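Local coordinates for tetratricopeptide TPR_2 repeat protein (Thermobaculum terrenum, PDB 5DJS) that is of unknown function but joins a helical array containing tetratricopeptide repeats to a GT-B fold of glycosyl transferase family 41 and holds uridine-5'-diphosphate, at residues 11-16 against 33-38; 27-32 against 47-52; 272-277 against 297-302; 311-316 against 491-496; 318-323 against 429-434. The protein carries 1 engineered substitution. All coordinates share one frame; numbering follows the deposited sequence.

Interaction 1: 11-16 against 33-38; sequences ALLSHA and WRVLQI
Leu12 lies across the facing flank of helix 33-38 and buries more surface than any other residue of the contact. Its CG is anti to the carbonyl carbon (chi1 -71°), which sends the branched end over Arg34 and leaves CB for Val35. Leu12 CB meets Val35 CG2 at 3.7 Å, while Leu12 CD1 rests 4.1 Å from Arg34 CB. Beyond it, Leu12 CD1 just reaches Ile38 CD1, 4.3 Å away. Only the root of Arg34 takes part: its chain runs extended from CG to NE and carries the guanidinium off the interface, crossing Leu12 at about a right angle. Val35 presents its CG2 branch, held anti to its own carbonyl carbon, and the same methyl touches Leu13 CD1 at 4.1 Å. The contact is wholly apolar, one methyl of Val35 fitting against two successive leucines. The two helix segments run antiparallel at 156°, with their axes 9.8 Å apart at closest approach, as in the helical hairpins of tetratricopeptide-type arrays. Toward the start of helix 5-21, Ile9 extends the apolar seam under Val35 and Ile38. On the side of the next helix, 43-56, Leu13 rests on Glu44 and Leu36 packs on Leu46 and Leu49.

Interaction 2: 27-32 against 47-52; sequences ASERAC and HLLGLL
Cys32 and Leu49 have the most surface buried here, and Leu52 comes next. Cys32 holds SG anti to its carbonyl carbon (chi1 -77°), so that sulfur and CB serve different partners. Cys32 CB meets Leu49 CG at 3.6 Å, and Cys32 SG lies 3.6 Å from Leu48 CD2, with CB and CG of Leu48 also close to the sulfur. Leu48 comes in with CG anti to its backbone N (chi1 -175°), and its CD2 lies against both Cys32 SG and Ser28 OG. Leu49 reaches in with the end of its side chain: CD1 stays near Cys32 CB, while CD2 abuts Glu29 CG at 3.8 Å, the two side chains crossing at about a right angle. Leu52 works one turn further on, its CD1 set 3.6 Å from Ser28 OG and 3.8 Å from Glu29 N. The helices to which 27-32 and 47-52 belong follow one another in the chain and pack antiparallel, the segment axes 9.5 Å apart at 151°. Segment 47-52 falls within the tetratricopeptide repeat 43-76, and its partner helix stacks on it in the manner of a helical solenoid. Helix 5-21 joins from one side, where Leu48 rests on Ala16 and His17. The contact is thus held by dispersion and burial. The Ser28 hydroxyl is hydrogen-bonded to Ala16 O yet still packs against the methyls of Leu48 and Leu52, while Glu29 serves through CG, its OE2 making a weak bond to His53 NE2.

Interaction 3: 272-277 against 297-302; sequences NTTGMR and YTERLV
The irregular loop 272-277 approaches the loop residues 297-299, with Thr273 CA 5.1 Å from Tyr297 CA, and makes two successive ST turns. In these, Thr273 OG1 accepts from Gly275 N at 3.0 Å and Thr274 OG1 from Met276 N. The place is the edge of the first parallel sheet of the GT-B fold, where 297-299 lead into the outermost strand 300-304, beside strand 281-285. Glu299, bent at chi2 (92°), brings its carboxylate to the turns and is gripped by three bonds. Thr274 N gives a nearly straight bond of 2.7 Å to the syn lone pair of Glu299 OE2. Thr274 OG1 donates to that same OE2 from above the carboxylate plane, and Thr273 OG1 donates a hydrogen bond to Glu299 OE1 at 2.6 Å. This buried anion probably stays ionised, given so many donors. The CD2-CE2 side of the Tyr297 ring comes close to Thr273, its CD2 3.7 Å from Thr273 CB, while Leu301 CD2 covers one ring face. Behind the turns, helix 129-143 touches Thr273 through Ala136 and Met276 through Trp139. Across from the turns, Thr298 OG1 donates to Met276 O at 2.7 Å, from above the carbonyl plane.

Interaction 4: 311-316 against 491-496; sequences CNPPPD and RWLRSV
A proline-rich stretch of the linker between the two parallel sheets of the GT-B fold, 311-316, leans on the long C-terminal helix 479-521. The close-packed part is at its start, where Cys311, Asn312 and Pro313 meet one face of the helix. Val496 is central, with the most surface buried: its CG1 rests against the carbonyl group of Cys311 and 4.0 Å from Cys311 CB. One turn back, Trp492, its CG anti to the backbone N (chi1 173°), swings its six-membered ring forward until CZ2 stands 4.1 Å from Cys311 CB. Val496 CG2 also sits 3.7 Å above one face of the Trp492 indole, so helix side chains and cysteine form one small apolar cluster. The backbone of Cys311 is satisfied elsewhere, its N by Asp500 OD2 and its O by Trp430 NE1. The other end is looser. After Pro313 the chain leaves the helix, Pro314 turning to Trp430 and Arg400, while Pro315 and Asp316 are exposed, as are Arg491, Arg494 and Ser495 on the helix. Asn312 contributes mainly through its CB, near Val496 O, since its amide points off. The side chain of Pro313 is about 12 Å from the bound uridine-5'-diphosphate. Where packed and open parts join, Leu493 crosses Pro313 obliquely, Leu493 CD2 meeting Pro313 CG at 3.7 Å.

Interaction 5: 318-323 against 429-434; sequences PGWAPA and LWMGVP
A Schellman motif ends helix 423-430 here, with Gly432 at its C-prime position in the positive-phi conformation, and the indole of Trp320 is laid against that turn. Within the motif, Gly432 N donates to Leu429 O at 2.9 Å. Trp320 comes from the linker between the two sheets of the GT-B fold and takes most of the burial on its side, its CG anti to the carbonyl carbon (chi1 -61°). The indole NE1 donates to Trp430 O at 2.9 Å, the oxygen lying near the ring plane; the bond, 154° at the hydrogen, falls on a carbonyl lone pair. With this edge anchored, one face of the ring covers the peptide that follows. Gly432 CA makes a CH-pi contact 3.7 Å from the centroid of the six-membered ring of Trp320, and the glycine's lack of a side chain lets the indole come this near. Met431 curls back, bent at chi2 and chi3, to give an oblique Met-aromatic contact, SD 5.3 Å from the centroid of the five-membered ring of Trp320. Met431 CE packs 4.2 Å from Trp320 CD1 and 4.1 Å from Pro318 CB. Arg486 and Arg490 of helix 479-521 also touch Trp320. Helix 423-430 also supplies Thr423, Thr424 and Glu427 to the uridine-5'-diphosphate pocket. Chemically, the N-H bond anchors the indole edge and the packing of its face on the 431-432 peptide sets the tilt, so the linker is attached through backbone atoms of the helix end together with the side chain of Met431.

Interactions 1 and 2 share helix 25-38 and touch, their centres 9 Å apart; their segments alternate along the chain, so three successive helices are stacked into one helical array. The others follow later, in the GT-B part. Interaction 3 lies at the edge of the first parallel sheet, with its centre 43 Å from that of interaction 1 and 31 Å from that of interaction 4. Interactions 4 and 5, 12 Å apart, fasten two points of the one linker between the sheets, to helix 479-521 and to the end of helix 423-430, and touch through Trp430 and Cys311. The side chain of Trp430 lies about 7 Å from the bound uridine-5'-diphosphate, far from the N-terminal helices.

Interaction 1: 11-16 against 33-38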
# COMPACT_ATOMS: atom_id res chain seq x y z
N ALA A 11 30.48 17.24 -6.52
CA ALA A 11 30.79 15.85 -6.89
C ALA A 11 30.20 14.82 -5.90
O ALA A 11 29.72 13.75 -6.31
CB ALA A 11 32.30 15.65 -7.02
N LEU A 12 30.26 15.13 -4.61
CA LEU A 12 29.61 14.32 -3.58
C LEU A 12 28.09 14.34 -3.72
O LEU A 12 27.43 13.32 -3.52
CB LEU A 12 30.01 14.79 -2.18
CG LEU A 12 31.46 14.48 -1.77
CD1 LEU A 12 31.90 15.38 -0.63
CD2 LEU A 12 31.62 13.01 -1.39
N LEU A 13 27.54 15.50 -4.08
CA LEU A 13 26.09 15.69 -4.15
C LEU A 13 25.45 14.99 -5.36
O LEU A 13 24.35 14.44 -5.24
CB LEU A 13 25.74 17.19 -4.11
CG LEU A 13 24.59 17.67 -3.20
CD1 LEU A 13 24.54 17.00 -1.83
CD2 LEU A 13 24.70 19.19 -3.03
N SER A 14 26.13 14.99 -6.50
CA SER A 14 25.67 14.23 -7.67
C SER A 14 25.91 12.73 -7.49
O SER A 14 25.07 11.93 -7.91
CB SER A 14 26.34 14.72 -8.95
OG SER A 14 27.73 14.86 -8.76
N HIS A 15 27.05 12.36 -6.90
CA HIS A 15 27.32 10.95 -6.54
C HIS A 15 26.24 10.40 -5.60
O HIS A 15 25.79 9.26 -5.75
CB HIS A 15 28.72 10.81 -5.90
CG HIS A 15 29.02 9.43 -5.38
ND1 HIS A 15 29.15 9.16 -4.03
CD2 HIS A 15 29.22 8.25 -6.02
CE1 HIS A 15 29.42 7.87 -3.87
NE2 HIS A 15 29.46 7.30 -5.06
N ALA A 16 25.82 11.23 -4.64
CA ALA A 16 24.78 10.85 -3.68
C ALA A 16 23.43 10.64 -4.36
O ALA A 16 22.72 9.70 -4.03
CB ALA A 16 24.67 11.90 -2.59
N TRP A 33 26.71 12.66 4.51
CA TRP A 33 27.44 13.03 5.73
C TRP A 33 28.73 13.77 5.40
O TRP A 33 29.05 14.76 6.07
CB TRP A 33 27.73 11.81 6.63
CG TRP A 33 26.51 11.31 7.38
CD1 TRP A 33 25.94 10.07 7.27
CD2 TRP A 33 25.69 12.04 8.31
NE1 TRP A 33 24.83 9.99 8.09
CE2 TRP A 33 24.65 11.18 8.73
CE3 TRP A 33 25.75 13.34 8.83
CZ2 TRP A 33 23.67 11.57 9.65
CZ3 TRP A 33 24.77 13.74 9.74
CH2 TRP A 33 23.75 12.85 10.14
N ARG A 34 29.44 13.32 4.36
CA ARG A 34 30.68 13.99 3.91
C ARG A 34 30.46 15.44 3.50
O ARG A 34 31.33 16.28 3.69
CB ARG A 34 31.37 13.21 2.77
CG ARG A 34 32.20 12.02 3.24
CD ARG A 34 33.25 11.58 2.22
NE ARG A 34 34.01 10.44 2.73
CZ ARG A 34 33.67 9.15 2.62
NH1 ARG A 34 32.55 8.76 2.00
NH2 ARG A 34 34.46 8.22 3.15
N VAL A 35 29.28 15.74 2.94
CA VAL A 35 28.90 17.11 2.61
C VAL A 35 28.65 17.94 3.88
O VAL A 35 29.06 19.10 3.96
CB VAL A 35 27.63 17.15 1.72
CG1 VAL A 35 27.12 18.57 1.52
CG2 VAL A 35 27.92 16.51 0.37
N LEU A 36 27.97 17.35 4.87
CA LEU A 36 27.67 18.05 6.12
C LEU A 36 28.89 18.25 7.04
O LEU A 36 28.87 19.15 7.87
CB LEU A 36 26.55 17.33 6.89
CG LEU A 36 25.21 17.24 6.16
CD1 LEU A 36 24.25 16.35 6.93
CD2 LEU A 36 24.57 18.60 5.90
N GLN A 37 29.92 17.41 6.89
CA GLN A 37 31.20 17.63 7.59
C GLN A 37 31.88 18.91 7.10
O GLN A 37 32.49 19.63 7.89
CB GLN A 37 32.17 16.46 7.39
CG GLN A 37 31.74 15.16 8.07
CD GLN A 37 32.59 13.97 7.64
OE1 GLN A 37 33.78 14.12 7.30
NE2 GLN A 37 32.00 12.78 7.65
N ILE A 38 31.79 19.16 5.79
CA ILE A 38 32.39 20.34 5.16
C ILE A 38 31.48 21.55 5.35
O ILE A 38 31.95 22.63 5.71
CB ILE A 38 32.64 20.11 3.65
CG1 ILE A 38 33.59 18.93 3.42
CG2 ILE A 38 33.22 21.37 3.00
CD1 ILE A 38 33.55 18.36 2.01

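Interaction 2: 27-32 against 47-52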
# COMPACT_ATOMS: atom_id res chain seq x y z
N ALA A 27 25.55 4.00 0.54
CA ALA A 27 26.52 4.85 -0.16
C ALA A 27 26.06 6.30 -0.31
O ALA A 27 26.88 7.21 -0.24
CB ALA A 27 26.86 4.27 -1.52
N SER A 28 24.76 6.50 -0.55
CA SER A 28 24.20 7.86 -0.65
C SER A 28 24.24 8.58 0.70
O SER A 28 24.59 9.75 0.78
CB SER A 28 22.76 7.82 -1.17
OG SER A 28 22.27 9.13 -1.44
N GLU A 29 23.88 7.85 1.77
CA GLU A 29 23.96 8.36 3.14
C GLU A 29 25.37 8.85 3.48
O GLU A 29 25.53 9.97 3.94
CB GLU A 29 23.51 7.29 4.15
CG GLU A 29 23.76 7.65 5.61
CD GLU A 29 23.36 6.56 6.60
OE1 GLU A 29 23.71 5.38 6.37
OE2 GLU A 29 22.71 6.89 7.61
N ARG A 30 26.37 8.00 3.28
CA ARG A 30 27.73 8.33 3.72
C ARG A 30 28.30 9.53 2.94
O ARG A 30 29.08 10.33 3.49
CB ARG A 30 28.67 7.09 3.74
CG ARG A 30 29.57 6.85 2.52
CD ARG A 30 30.59 5.74 2.80
NE ARG A 30 29.95 4.45 3.08
CZ ARG A 30 29.56 3.55 2.17
NH1 ARG A 30 29.73 3.75 0.86
NH2 ARG A 30 28.97 2.43 2.59
N ALA A 31 27.89 9.66 1.68
CA ALA A 31 28.23 10.83 0.86
C ALA A 31 27.55 12.11 1.36
O ALA A 31 28.17 13.17 1.37
CB ALA A 31 27.86 10.57 -0.60
N CYS A 32 26.29 12.00 1.76
CA CYS A 32 25.57 13.12 2.39
C CYS A 32 26.22 13.60 3.70
O CYS A 32 26.25 14.79 3.97
CB CYS A 32 24.11 12.77 2.68
SG CYS A 32 23.00 12.80 1.27
N HIS A 47 18.24 17.49 3.34
CA HIS A 47 17.05 16.97 2.65
C HIS A 47 17.17 15.51 2.16
O HIS A 47 16.25 14.72 2.37
CB HIS A 47 16.71 17.86 1.46
CG HIS A 47 15.69 17.25 0.54
ND1 HIS A 47 14.37 17.09 0.90
CD2 HIS A 47 15.81 16.77 -0.72
CE1 HIS A 47 13.71 16.54 -0.10
NE2 HIS A 47 14.56 16.33 -1.10
N LEU A 48 18.28 15.18 1.51
CA LEU A 48 18.48 13.84 0.96
C LEU A 48 18.63 12.77 2.05
O LEU A 48 18.03 11.69 1.95
CB LEU A 48 19.68 13.82 0.01
CG LEU A 48 19.99 12.52 -0.76
CD1 LEU A 48 18.75 11.92 -1.42
CD2 LEU A 48 21.06 12.78 -1.80
N LEU A 49 19.42 13.07 3.08
CA LEU A 49 19.45 12.27 4.32
C LEU A 49 18.07 12.13 4.96
O LEU A 49 17.74 11.09 5.51
CB LEU A 49 20.39 12.86 5.35
CG LEU A 49 21.84 12.39 5.41
CD1 LEU A 49 22.60 13.24 6.41
CD2 LEU A 49 21.94 10.94 5.82
N GLY A 50 17.28 13.20 4.90
CA GLY A 50 15.86 13.16 5.22
C GLY A 50 15.09 12.07 4.51
O GLY A 50 14.48 11.24 5.18
N LEU A 51 15.12 12.07 3.16
CA LEU A 51 14.42 11.04 2.35
C LEU A 51 14.82 9.64 2.75
O LEU A 51 13.96 8.79 3.01
CB LEU A 51 14.76 11.12 0.86
CG LEU A 51 14.64 12.37 0.03
CD1 LEU A 51 14.81 12.02 -1.44
CD2 LEU A 51 13.30 12.99 0.28
N LEU A 52 16.13 9.41 2.77
CA LEU A 52 16.70 8.08 2.89
C LEU A 52 16.29 7.43 4.20
O LEU A 52 15.85 6.29 4.21
CB LEU A 52 18.22 8.13 2.77
CG LEU A 52 18.79 8.56 1.42
CD1 LEU A 52 20.27 8.91 1.55
CD2 LEU A 52 18.58 7.49 0.35

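Interaction 3: 272-277 against 297-302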
# COMPACT_ATOMS: atom_id res chain seq x y z
N ASN A 272 -8.84 3.41 -4.15
CA ASN A 272 -9.81 4.36 -4.69
C ASN A 272 -9.47 4.59 -6.18
O ASN A 272 -8.50 4.03 -6.71
CB ASN A 272 -9.74 5.68 -3.87
CG ASN A 272 -11.04 6.51 -3.87
OD1 ASN A 272 -11.04 7.57 -3.28
ND2 ASN A 272 -12.12 6.05 -4.47
N THR A 273 -10.27 5.41 -6.85
CA THR A 273 -10.04 5.72 -8.25
C THR A 273 -8.69 6.36 -8.48
O THR A 273 -8.16 7.04 -7.59
CB THR A 273 -11.16 6.65 -8.80
OG1 THR A 273 -11.06 6.72 -10.23
CG2 THR A 273 -11.10 8.07 -8.18
N THR A 274 -8.13 6.11 -9.66
CA THR A 274 -6.99 6.88 -10.16
C THR A 274 -7.40 8.30 -10.56
O THR A 274 -6.54 9.19 -10.63
CB THR A 274 -6.38 6.23 -11.41
OG1 THR A 274 -7.40 6.04 -12.41
CG2 THR A 274 -5.72 4.89 -11.06
N GLY A 275 -8.69 8.48 -10.86
CA GLY A 275 -9.23 9.73 -11.34
C GLY A 275 -9.18 9.88 -12.85
O GLY A 275 -9.76 10.84 -13.39
N MET A 276 -8.52 8.93 -13.53
CA MET A 276 -8.14 9.08 -14.94
C MET A 276 -9.23 8.57 -15.88
O MET A 276 -9.88 7.57 -15.59
CB MET A 276 -6.86 8.30 -15.22
CG MET A 276 -5.64 8.78 -14.45
SD MET A 276 -4.25 7.64 -14.56
CE MET A 276 -3.83 7.76 -16.30
N ARG A 277 -9.39 9.25 -17.03
CA ARG A 277 -10.17 8.72 -18.17
C ARG A 277 -9.49 7.50 -18.79
O ARG A 277 -10.16 6.55 -19.17
CB ARG A 277 -10.34 9.77 -19.28
CG ARG A 277 -11.24 10.94 -18.96
CD ARG A 277 -11.32 11.90 -20.15
NE ARG A 277 -12.61 11.83 -20.83
CZ ARG A 277 -13.69 12.57 -20.53
NH1 ARG A 277 -13.68 13.48 -19.55
NH2 ARG A 277 -14.82 12.40 -21.23
N TYR A 297 -15.92 6.61 -9.29
CA TYR A 297 -14.81 6.04 -10.06
C TYR A 297 -14.93 6.34 -11.54
O TYR A 297 -15.97 6.08 -12.15
CB TYR A 297 -14.78 4.52 -9.86
CG TYR A 297 -14.45 4.10 -8.45
CD1 TYR A 297 -15.42 4.16 -7.44
CD2 TYR A 297 -13.17 3.66 -8.12
CE1 TYR A 297 -15.12 3.80 -6.13
CE2 TYR A 297 -12.86 3.30 -6.81
CZ TYR A 297 -13.84 3.36 -5.82
OH TYR A 297 -13.54 2.99 -4.52
N THR A 298 -13.86 6.88 -12.13
CA THR A 298 -13.76 7.02 -13.58
C THR A 298 -13.68 5.64 -14.25
O THR A 298 -14.26 5.43 -15.31
CB THR A 298 -12.51 7.80 -14.00
OG1 THR A 298 -11.37 7.23 -13.35
CG2 THR A 298 -12.66 9.28 -13.66
N GLU A 299 -12.97 4.72 -13.61
CA GLU A 299 -12.88 3.35 -14.09
C GLU A 299 -14.23 2.65 -13.94
O GLU A 299 -15.05 3.04 -13.10
CB GLU A 299 -11.84 2.54 -13.29
CG GLU A 299 -10.47 3.19 -13.10
CD GLU A 299 -10.33 4.00 -11.81
OE1 GLU A 299 -11.35 4.35 -11.17
OE2 GLU A 299 -9.20 4.32 -11.44
N ARG A 300 -14.46 1.62 -14.75
CA ARG A 300 -15.58 0.71 -14.51
C ARG A 300 -15.15 -0.31 -13.47
O ARG A 300 -14.11 -0.97 -13.62
CB ARG A 300 -16.02 -0.03 -15.77
CG ARG A 300 -17.06 0.70 -16.59
CD ARG A 300 -17.56 -0.21 -17.69
NE ARG A 300 -17.70 0.49 -18.96
CZ ARG A 300 -17.46 -0.02 -20.17
NH1 ARG A 300 -17.03 -1.28 -20.33
NH2 ARG A 300 -17.64 0.74 -21.25
N LEU A 301 -15.95 -0.44 -12.41
CA LEU A 301 -15.65 -1.38 -11.35
C LEU A 301 -15.96 -2.80 -11.82
O LEU A 301 -17.01 -3.06 -12.41
CB LEU A 301 -16.47 -1.04 -10.10
CG LEU A 301 -16.18 0.31 -9.44
CD1 LEU A 301 -17.23 0.62 -8.39
CD2 LEU A 301 -14.79 0.34 -8.81
N VAL A 302 -15.02 -3.72 -11.57
CA VAL A 302 -15.18 -5.13 -11.90
C VAL A 302 -15.27 -5.86 -10.57
O VAL A 302 -14.25 -6.14 -9.93
CB VAL A 302 -13.98 -5.64 -12.74
CG1 VAL A 302 -14.03 -7.15 -12.94
CG2 VAL A 302 -13.94 -4.94 -14.08

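Interaction 4: 311-316 against 491-496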
# COMPACT_ATOMS: atom_id res chain seq x y z
N CYS A 311 -5.49 -15.64 -1.59
CA CYS A 311 -5.26 -15.88 -0.15
C CYS A 311 -4.36 -17.09 0.22
O CYS A 311 -4.18 -17.39 1.41
CB CYS A 311 -6.61 -16.04 0.55
SG CYS A 311 -7.68 -14.59 0.37
N ASN A 312 -3.78 -17.77 -0.77
CA ASN A 312 -2.89 -18.91 -0.48
C ASN A 312 -1.59 -18.44 0.19
O ASN A 312 -0.98 -17.48 -0.28
CB ASN A 312 -2.59 -19.72 -1.75
CG ASN A 312 -1.79 -18.95 -2.77
OD1 ASN A 312 -2.21 -17.88 -3.20
ND2 ASN A 312 -0.63 -19.46 -3.15
N PRO A 313 -1.16 -19.11 1.27
CA PRO A 313 -0.01 -18.63 2.03
C PRO A 313 1.32 -19.05 1.43
O PRO A 313 1.34 -19.98 0.63
CB PRO A 313 -0.19 -19.34 3.37
CG PRO A 313 -0.71 -20.67 2.96
CD PRO A 313 -1.61 -20.42 1.78
N PRO A 314 2.42 -18.41 1.84
CA PRO A 314 3.72 -18.83 1.33
C PRO A 314 4.12 -20.22 1.87
O PRO A 314 3.52 -20.71 2.83
CB PRO A 314 4.67 -17.74 1.83
CG PRO A 314 4.01 -17.20 3.06
CD PRO A 314 2.54 -17.27 2.78
N PRO A 315 5.13 -20.85 1.24
CA PRO A 315 5.56 -22.18 1.71
C PRO A 315 6.24 -22.15 3.09
O PRO A 315 6.01 -23.05 3.89
CB PRO A 315 6.52 -22.64 0.61
CG PRO A 315 7.07 -21.38 0.02
CD PRO A 315 5.97 -20.36 0.13
N ASP A 316 7.03 -21.11 3.37
CA ASP A 316 7.80 -21.01 4.62
C ASP A 316 7.00 -20.46 5.83
O ASP A 316 7.52 -19.68 6.63
CB ASP A 316 9.08 -20.16 4.38
CG ASP A 316 8.79 -18.71 3.98
OD1 ASP A 316 7.71 -18.44 3.42
OD2 ASP A 316 9.65 -17.83 4.23
N ARG A 491 -9.19 -24.94 9.12
CA ARG A 491 -9.84 -25.53 7.95
C ARG A 491 -9.76 -24.61 6.73
O ARG A 491 -9.45 -25.07 5.63
CB ARG A 491 -11.30 -25.86 8.24
CG ARG A 491 -11.46 -26.97 9.26
CD ARG A 491 -12.91 -27.35 9.49
NE ARG A 491 -12.99 -28.42 10.49
CZ ARG A 491 -12.71 -29.70 10.26
NH1 ARG A 491 -12.32 -30.13 9.06
NH2 ARG A 491 -12.81 -30.58 11.26
N TRP A 492 -10.07 -23.34 6.94
CA TRP A 492 -9.93 -22.32 5.90
C TRP A 492 -8.49 -22.29 5.35
O TRP A 492 -8.31 -22.35 4.13
CB TRP A 492 -10.38 -20.96 6.44
CG TRP A 492 -10.14 -19.80 5.51
CD1 TRP A 492 -10.99 -19.33 4.55
CD2 TRP A 492 -8.98 -18.97 5.48
NE1 TRP A 492 -10.42 -18.26 3.91
CE2 TRP A 492 -9.18 -18.01 4.45
CE3 TRP A 492 -7.78 -18.93 6.20
CZ2 TRP A 492 -8.23 -17.03 4.14
CZ3 TRP A 492 -6.84 -17.96 5.90
CH2 TRP A 492 -7.07 -17.03 4.87
N LEU A 493 -7.49 -22.22 6.23
CA LEU A 493 -6.06 -22.21 5.82
C LEU A 493 -5.73 -23.33 4.82
O LEU A 493 -5.14 -23.08 3.78
CB LEU A 493 -5.12 -22.35 7.04
CG LEU A 493 -3.66 -21.86 7.04
CD1 LEU A 493 -2.74 -22.87 7.72
CD2 LEU A 493 -3.09 -21.52 5.67
N ARG A 494 -6.15 -24.54 5.15
CA ARG A 494 -5.88 -25.74 4.36
C ARG A 494 -6.58 -25.71 3.00
O ARG A 494 -5.98 -26.03 1.96
CB ARG A 494 -6.32 -27.00 5.12
CG ARG A 494 -5.63 -28.29 4.68
CD ARG A 494 -6.61 -29.45 4.43
NE ARG A 494 -7.74 -29.49 5.37
CZ ARG A 494 -7.71 -30.00 6.61
NH1 ARG A 494 -6.60 -30.53 7.13
NH2 ARG A 494 -8.82 -29.97 7.35
N SER A 495 -7.87 -25.35 3.03
CA SER A 495 -8.70 -25.17 1.82
C SER A 495 -8.09 -24.16 0.84
O SER A 495 -8.00 -24.41 -0.36
CB SER A 495 -10.10 -24.71 2.23
OG SER A 495 -10.81 -24.17 1.14
N VAL A 496 -7.68 -23.03 1.40
CA VAL A 496 -7.06 -21.94 0.66
C VAL A 496 -5.65 -22.29 0.17
O VAL A 496 -5.25 -21.88 -0.93
CB VAL A 496 -7.12 -20.62 1.51
CG1 VAL A 496 -5.83 -19.84 1.52
CG2 VAL A 496 -8.30 -19.76 1.06

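Interaction 5: 318-323 against 429-434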
# COMPACT_ATOMS: atom_id res chain seq x y z
N PRO A 318 5.41 -20.08 9.40
CA PRO A 318 5.92 -20.54 10.71
C PRO A 318 5.20 -21.71 11.36
O PRO A 318 5.85 -22.49 12.07
CB PRO A 318 5.75 -19.30 11.60
CG PRO A 318 5.96 -18.18 10.66
CD PRO A 318 5.27 -18.61 9.39
N GLY A 319 3.90 -21.84 11.14
CA GLY A 319 3.14 -22.95 11.73
C GLY A 319 2.77 -22.65 13.17
O GLY A 319 3.56 -22.07 13.95
N TRP A 320 1.57 -23.07 13.53
CA TRP A 320 0.90 -22.58 14.73
C TRP A 320 1.52 -23.18 15.99
O TRP A 320 2.00 -24.32 15.97
CB TRP A 320 -0.59 -22.93 14.68
CG TRP A 320 -1.35 -22.35 13.51
CD1 TRP A 320 -0.83 -21.71 12.41
CD2 TRP A 320 -2.76 -22.37 13.33
NE1 TRP A 320 -1.84 -21.33 11.56
CE2 TRP A 320 -3.04 -21.72 12.10
CE3 TRP A 320 -3.83 -22.87 14.08
CZ2 TRP A 320 -4.33 -21.56 11.61
CZ3 TRP A 320 -5.12 -22.71 13.59
CH2 TRP A 320 -5.36 -22.06 12.36
N ALA A 321 1.51 -22.40 17.06
CA ALA A 321 1.99 -22.85 18.37
C ALA A 321 0.78 -23.35 19.17
O ALA A 321 -0.37 -23.11 18.77
CB ALA A 321 2.69 -21.71 19.09
N PRO A 322 1.02 -24.04 20.31
CA PRO A 322 -0.13 -24.46 21.14
C PRO A 322 -0.81 -23.33 21.98
O PRO A 322 -1.47 -23.63 22.97
CB PRO A 322 0.48 -25.56 22.03
CG PRO A 322 1.94 -25.25 22.10
CD PRO A 322 2.29 -24.65 20.77
N ALA A 323 -0.70 -22.07 21.53
CA ALA A 323 -1.09 -20.85 22.28
C ALA A 323 -0.03 -20.49 23.33
O ALA A 323 0.24 -21.30 24.21
CB ALA A 323 -2.48 -20.97 22.90
N LEU A 429 -5.07 -14.20 9.88
CA LEU A 429 -5.88 -15.39 9.59
C LEU A 429 -5.01 -16.61 9.26
O LEU A 429 -5.26 -17.69 9.77
CB LEU A 429 -6.88 -15.13 8.45
CG LEU A 429 -7.92 -14.01 8.57
CD1 LEU A 429 -9.04 -14.22 7.56
CD2 LEU A 429 -8.51 -13.87 9.96
N TRP A 430 -3.96 -16.43 8.45
CA TRP A 430 -3.00 -17.52 8.17
C TRP A 430 -2.42 -18.18 9.43
O TRP A 430 -2.10 -19.38 9.41
CB TRP A 430 -1.82 -17.03 7.30
CG TRP A 430 -2.12 -16.78 5.83
CD1 TRP A 430 -3.16 -17.28 5.09
CD2 TRP A 430 -1.32 -16.00 4.93
NE1 TRP A 430 -3.07 -16.84 3.79
CE2 TRP A 430 -1.95 -16.05 3.67
CE3 TRP A 430 -0.15 -15.25 5.07
CZ2 TRP A 430 -1.44 -15.38 2.55
CZ3 TRP A 430 0.37 -14.58 3.96
CH2 TRP A 430 -0.28 -14.65 2.71
N MET A 431 -2.27 -17.39 10.50
CA MET A 431 -1.80 -17.87 11.82
C MET A 431 -2.93 -18.18 12.83
O MET A 431 -2.69 -18.25 14.04
CB MET A 431 -0.84 -16.83 12.41
CG MET A 431 0.37 -16.53 11.54
SD MET A 431 1.32 -18.00 11.09
CE MET A 431 1.89 -18.58 12.70
N GLY A 432 -4.15 -18.39 12.33
CA GLY A 432 -5.27 -18.76 13.18
C GLY A 432 -5.68 -17.73 14.21
O GLY A 432 -6.22 -18.11 15.25
N VAL A 433 -5.44 -16.45 13.92
CA VAL A 433 -5.84 -15.35 14.78
C VAL A 433 -7.03 -14.65 14.11
O VAL A 433 -6.93 -14.25 12.95
CB VAL A 433 -4.69 -14.34 14.99
CG1 VAL A 433 -5.10 -13.19 15.90
CG2 VAL A 433 -3.47 -15.04 15.58
N PRO A 434 -8.17 -14.50 14.83
CA PRO A 434 -9.28 -13.74 14.27
C PRO A 434 -8.98 -12.23 14.24
O PRO A 434 -8.14 -11.73 15.00
CB PRO A 434 -10.45 -14.04 15.22
CG PRO A 434 -9.87 -14.67 16.44
CD PRO A 434 -8.41 -14.88 16.24